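Side-chain contacts in putative aminopeptidase (Leishmania major, PDB 5NTH), which probably removes residues from the N-termini of peptides as a manganese-dependent leucyl aminopeptidase of the M17 family: residues G261-V266 with A274-L279; A475-I480 with V496-S501. One frame throughout, in Å; residues are numbered along the deposited sequence.

Interaction 1: residues G261-V266 with A274-L279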
loop_
_atom_site.group_PDB
_atom_site.type_symbol
_atom_site.label_atom_id
_atom_site.label_comp_id
_atom_site.label_asym_id
_atom_site.label_seq_id
_atom_site.Cartn_x
_atom_site.Cartn_y
_atom_site.Cartn_z
ATOM N N GLY A 261 -17.667 11.287 -29.346
ATOM C CA GLY A 261 -17.199 11.852 -28.092
ATOM C C GLY A 261 -16.323 10.929 -27.242
ATOM O O GLY A 261 -15.442 11.390 -26.509
ATOM N N GLY A 262 -16.554 9.627 -27.340
ATOM C CA GLY A 262 -15.870 8.666 -26.495
ATOM C C GLY A 262 -14.407 8.604 -26.850
ATOM O O GLY A 262 -13.550 8.755 -25.986
ATOM N N ILE A 263 -14.112 8.393 -28.120
ATOM C CA ILE A 263 -12.725 8.295 -28.534
ATOM C C ILE A 263 -12.018 9.659 -28.593
ATOM O O ILE A 263 -10.835 9.743 -28.302
ATOM C CB ILE A 263 -12.554 7.533 -29.850
ATOM C CG1 ILE A 263 -11.056 7.349 -30.143
ATOM C CG2 ILE A 263 -13.260 8.246 -31.003
ATOM C CD1 ILE A 263 -10.771 6.489 -31.352
ATOM N N TYR A 264 -12.727 10.717 -28.965
ATOM C CA TYR A 264 -12.133 12.043 -28.901
ATOM C C TYR A 264 -11.737 12.416 -27.456
ATOM O O TYR A 264 -10.680 13.001 -27.225
ATOM C CB TYR A 264 -13.080 13.100 -29.451
ATOM C CG TYR A 264 -12.505 14.461 -29.239
ATOM C CD1 TYR A 264 -11.540 14.965 -30.095
ATOM C CD2 TYR A 264 -12.865 15.224 -28.133
ATOM C CE1 TYR A 264 -10.971 16.215 -29.886
ATOM C CE2 TYR A 264 -12.310 16.473 -27.919
ATOM C CZ TYR A 264 -11.361 16.961 -28.799
ATOM O OH TYR A 264 -10.805 18.194 -28.577
ATOM N N ALA A 265 -12.609 12.099 -26.497
ATOM C CA ALA A 265 -12.322 12.348 -25.083
ATOM C C ALA A 265 -11.034 11.663 -24.617
ATOM O O ALA A 265 -10.220 12.275 -23.901
ATOM C CB ALA A 265 -13.482 11.880 -24.219
ATOM N N VAL A 266 -10.862 10.397 -25.015
ATOM C CA VAL A 266 -9.768 9.560 -24.503
ATOM C C VAL A 266 -8.416 10.076 -24.993
ATOM O O VAL A 266 -7.428 10.125 -24.213
ATOM C CB VAL A 266 -9.938 8.066 -24.889
ATOM C CG1 VAL A 266 -8.697 7.253 -24.546
ATOM C CG2 VAL A 266 -11.103 7.456 -24.147
ATOM N N ALA A 274 -6.223 11.556 -31.876
ATOM C CA ALA A 274 -6.987 10.350 -32.101
ATOM C C ALA A 274 -7.388 10.149 -33.577
ATOM O O ALA A 274 -7.510 11.111 -34.329
ATOM C CB ALA A 274 -8.219 10.355 -31.215
ATOM N N HIS A 275 -7.559 8.886 -33.976
ATOM C CA HIS A 275 -8.078 8.540 -35.299
ATOM C C HIS A 275 -8.996 7.346 -35.196
ATOM O O HIS A 275 -8.675 6.365 -34.524
ATOM C CB HIS A 275 -6.999 8.068 -36.283
ATOM C CG HIS A 275 -5.886 9.030 -36.533
ATOM N ND1 HIS A 275 -4.969 9.377 -35.567
ATOM C CD2 HIS A 275 -5.474 9.628 -37.678
ATOM C CE1 HIS A 275 -4.074 10.196 -36.094
ATOM N NE2 HIS A 275 -4.352 10.358 -37.376
ATOM N N LEU A 276 -10.106 7.409 -35.919
ATOM C CA LEU A 276 -10.760 6.192 -36.353
ATOM C C LEU A 276 -10.331 5.944 -37.784
ATOM O O LEU A 276 -10.521 6.777 -38.660
ATOM C CB LEU A 276 -12.273 6.272 -36.216
ATOM C CG LEU A 276 -12.764 5.967 -34.800
ATOM C CD1 LEU A 276 -14.221 6.319 -34.705
ATOM C CD2 LEU A 276 -12.602 4.503 -34.434
ATOM N N VAL A 277 -9.703 4.806 -38.002
ATOM C CA VAL A 277 -9.224 4.463 -39.310
ATOM C C VAL A 277 -9.888 3.145 -39.657
ATOM O O VAL A 277 -9.793 2.184 -38.877
ATOM C CB VAL A 277 -7.707 4.282 -39.321
ATOM C CG1 VAL A 277 -7.215 4.028 -40.744
ATOM C CG2 VAL A 277 -7.016 5.489 -38.710
ATOM N N THR A 278 -10.559 3.115 -40.813
ATOM C CA THR A 278 -11.228 1.926 -41.276
ATOM C C THR A 278 -10.829 1.625 -42.709
ATOM O O THR A 278 -10.901 2.497 -43.579
ATOM C CB THR A 278 -12.740 2.049 -41.220
ATOM O OG1 THR A 278 -13.163 2.128 -39.857
ATOM C CG2 THR A 278 -13.390 0.814 -41.890
ATOM N N LEU A 279 -10.417 0.376 -42.931
ATOM C CA LEU A 279 -10.111 -0.156 -44.249
ATOM C C LEU A 279 -11.183 -1.163 -44.554
ATOM O O LEU A 279 -11.594 -1.910 -43.661
ATOM C CB LEU A 279 -8.751 -0.860 -44.262
ATOM C CG LEU A 279 -7.544 0.064 -44.409
ATOM C CD1 LEU A 279 -7.385 0.963 -43.199
ATOM C CD2 LEU A 279 -6.264 -0.725 -44.655
#
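Ile263, on the first turn of the helix that starts at Gly261, reaches across to Ala274 and Leu276 and makes every close contact here. Its CB is directed toward the strand segment. From there CG1 runs anti to the backbone N (chi1 -174°) and CD1 continues the extended line, giving the longer branch its full reach. CG1 passes the methyl of Ala274, 4.3 Å from its CB, and that same CB lies 4.0 Å from the carbonyl O of Ile263, so the small residue packs against both side chain and backbone. Farther out, CD1 reaches the start of the strand, where it meets His275 O at 3.8 Å and Leu276 CG at 4.0 Å. Leu276 CD2 also approaches this methyl, and the two branched chains cross at a slant. The contact is purely van der Waals, a helix-to-sheet packing between buried residues. The backbone N of Ile263 is tied instead to Asp397 OD2. In the catalytic domain, helix 261-267 is thereby set against the beginning of strand 275-282, which pairs with strand 246-251, outermost within this chain, in the large mixed sheet; Leu255 of helix 253-257 and Val394 of helix 391-404 also pack on Ile263.

Interaction 2: residues A475-I480 with V496-S501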
loop_
_atom_site.group_PDB
_atom_site.type_symbol
_atom_site.label_atom_id
_atom_site.label_comp_id
_atom_site.label_asym_id
_atom_site.label_seq_id
_atom_site.Cartn_x
_atom_site.Cartn_y
_atom_site.Cartn_z
ATOM N N ALA A 475 -25.983 9.420 -15.814
ATOM C CA ALA A 475 -25.684 9.055 -17.194
ATOM C C ALA A 475 -26.202 7.667 -17.438
ATOM O O ALA A 475 -26.609 6.961 -16.514
ATOM C CB ALA A 475 -24.197 9.111 -17.445
ATOM N N ASP A 476 -26.194 7.276 -18.695
ATOM C CA ASP A 476 -26.738 5.974 -19.055
ATOM C C ASP A 476 -25.964 4.841 -18.397
ATOM O O ASP A 476 -26.568 3.884 -17.936
ATOM C CB ASP A 476 -26.825 5.818 -20.577
ATOM C CG ASP A 476 -27.861 6.737 -21.179
ATOM O OD1 ASP A 476 -29.028 6.780 -20.628
ATOM O OD2 ASP A 476 -27.493 7.414 -22.187
ATOM N N MET A 477 -24.642 5.003 -18.305
ATOM C CA MET A 477 -23.787 4.020 -17.671
ATOM C C MET A 477 -22.464 4.628 -17.221
ATOM O O MET A 477 -22.064 5.697 -17.677
ATOM C CB MET A 477 -23.488 2.938 -18.683
ATOM C CG MET A 477 -22.707 3.443 -19.895
ATOM S SD MET A 477 -22.740 2.356 -21.327
ATOM C CE MET A 477 -22.548 0.788 -20.478
ATOM N N ARG A 478 -21.763 3.911 -16.359
ATOM C CA ARG A 478 -20.378 4.264 -16.029
ATOM C C ARG A 478 -19.476 3.532 -16.972
ATOM O O ARG A 478 -19.974 2.852 -17.849
ATOM C CB ARG A 478 -20.079 3.875 -14.600
ATOM C CG ARG A 478 -21.064 4.567 -13.716
ATOM C CD ARG A 478 -20.711 4.602 -12.274
ATOM N NE ARG A 478 -21.124 5.913 -11.770
ATOM C CZ ARG A 478 -21.394 6.196 -10.503
ATOM N NH1 ARG A 478 -21.761 7.423 -10.179
ATOM N NH2 ARG A 478 -21.283 5.264 -9.558
ATOM N N ASN A 479 -18.167 3.650 -16.814
ATOM C CA ASN A 479 -17.266 2.834 -17.612
ATOM C C ASN A 479 -16.450 1.802 -16.821
ATOM O O ASN A 479 -15.524 1.238 -17.353
ATOM C CB ASN A 479 -16.344 3.731 -18.407
ATOM C CG ASN A 479 -15.205 4.246 -17.579
ATOM O OD1 ASN A 479 -15.326 4.375 -16.358
ATOM N ND2 ASN A 479 -14.072 4.512 -18.221
ATOM N N ILE A 480 -16.775 1.575 -15.555
ATOM C CA ILE A 480 -16.126 0.536 -14.715
ATOM C C ILE A 480 -17.245 0.077 -13.775
ATOM O O ILE A 480 -18.188 0.810 -13.552
ATOM C CB ILE A 480 -14.892 1.070 -13.927
ATOM N N VAL A 496 -18.759 -2.404 -24.401
ATOM C CA VAL A 496 -18.644 -2.219 -25.858
ATOM C C VAL A 496 -19.899 -2.684 -26.577
ATOM O O VAL A 496 -20.348 -2.079 -27.532
ATOM C CB VAL A 496 -17.465 -2.996 -26.465
ATOM C CG1 VAL A 496 -17.237 -2.552 -27.900
ATOM C CG2 VAL A 496 -16.179 -2.772 -25.678
ATOM N N GLU A 497 -20.464 -3.778 -26.127
ATOM C CA GLU A 497 -21.681 -4.251 -26.747
ATOM C C GLU A 497 -22.789 -3.188 -26.788
ATOM O O GLU A 497 -23.549 -3.117 -27.759
ATOM C CB GLU A 497 -22.197 -5.467 -26.018
ATOM C CG GLU A 497 -23.230 -6.241 -26.798
ATOM C CD GLU A 497 -23.715 -7.449 -26.036
ATOM O OE1 GLU A 497 -23.440 -7.526 -24.820
ATOM O OE2 GLU A 497 -24.374 -8.328 -26.653
ATOM N N GLN A 498 -22.879 -2.337 -25.772
ATOM C CA GLN A 498 -23.992 -1.401 -25.734
ATOM C C GLN A 498 -23.941 -0.361 -26.821
ATOM O O GLN A 498 -24.927 0.310 -27.032
ATOM C CB GLN A 498 -24.070 -0.685 -24.398
ATOM C CG GLN A 498 -24.124 -1.567 -23.173
ATOM C CD GLN A 498 -25.022 -2.775 -23.357
ATOM O OE1 GLN A 498 -24.532 -3.886 -23.582
ATOM N NE2 GLN A 498 -26.325 -2.570 -23.293
ATOM N N HIS A 499 -22.814 -0.214 -27.512
ATOM C CA HIS A 499 -22.656 0.867 -28.492
ATOM C C HIS A 499 -22.853 0.385 -29.914
ATOM O O HIS A 499 -22.651 1.139 -30.859
ATOM C CB HIS A 499 -21.334 1.624 -28.234
ATOM C CG HIS A 499 -21.305 2.230 -26.856
ATOM N ND1 HIS A 499 -21.996 3.380 -26.536
ATOM C CD2 HIS A 499 -20.807 1.761 -25.685
ATOM C CE1 HIS A 499 -21.880 3.616 -25.240
ATOM N NE2 HIS A 499 -21.167 2.646 -24.699
ATOM N N LEU A 500 -23.290 -0.864 -30.056
ATOM C CA LEU A 500 -23.586 -1.408 -31.372
ATOM C C LEU A 500 -24.864 -0.770 -31.839
ATOM O O LEU A 500 -25.872 -0.827 -31.138
ATOM C CB LEU A 500 -23.799 -2.921 -31.367
ATOM C CG LEU A 500 -22.705 -3.782 -30.753
ATOM C CD1 LEU A 500 -23.242 -5.166 -30.456
ATOM C CD2 LEU A 500 -21.484 -3.852 -31.646
ATOM N N SER A 501 -24.812 -0.177 -33.021
ATOM C CA SER A 501 -25.993 0.287 -33.693
ATOM C C SER A 501 -27.121 -0.750 -33.673
ATOM O O SER A 501 -26.900 -1.948 -33.813
ATOM C CB SER A 501 -25.671 0.639 -35.131
ATOM O OG SER A 501 -26.870 0.683 -35.877
#
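Two torsions of Met477 bring its thioether to Gln498 and His499: chi1 of 63° places CG between the backbone N and the carbonyl carbon, and a bend at chi3 (-41°) turns the terminal methyl away from the line of the chain. The sulfur and the methyl consequently serve different partners. SD approaches the imidazole of His499 near NE2, at 3.7 Å, with CE1 the next ring atom. Measured to the ring centroid the sulfur stands 4.7 Å away, 65° off the ring normal, an oblique Met-aromatic contact. CE, for its part, touches the aliphatic CG of Gln498 at 3.9 Å. On one face of the imidazole, toward its rim, lies CB of Gln498, so consecutive residues pack on each other while both meet the methionine. They are the middle residues of a type I turn from Glu497 to Leu500. His499 ND1 is hydrogen-bonded to Ser378 OG, which helps to fix the ring's rotation, and Lys380 NZ bonds to Gln498 O. Contact between the soft, polarisable sulfur and the nitrogen-bearing part of the ring implies dispersion with perhaps a modest electrostatic share, joining short strand 477-478 to the turn without a direct hydrogen bond.

How the interactions relate
Both contacts belong to the catalytic domain and are largely buried, though Gln498 in the second is partly exposed. Interaction 1 sets a helix on the large mixed sheet, with the side chain of Ile263 about 9 Å from those of the manganese ligands Lys298 and Glu390; interaction 2 joins the short strand 477-478, outermost within its chain in a small sheet, to a turn, away from the annotated sites. Chemistry follows place: aliphatic side chains in the first, a thioether beside an imidazole in the second, where neighbouring Asp476 OD1 hydrogen-bonds to the backbone N of Ala167 of a second subunit. Their centres lie about 16 Å apart. Helix 391-404 runs by both, packing on Ile263 in one and on Asn479, Val496 and Leu500, which flank the contact, in the other.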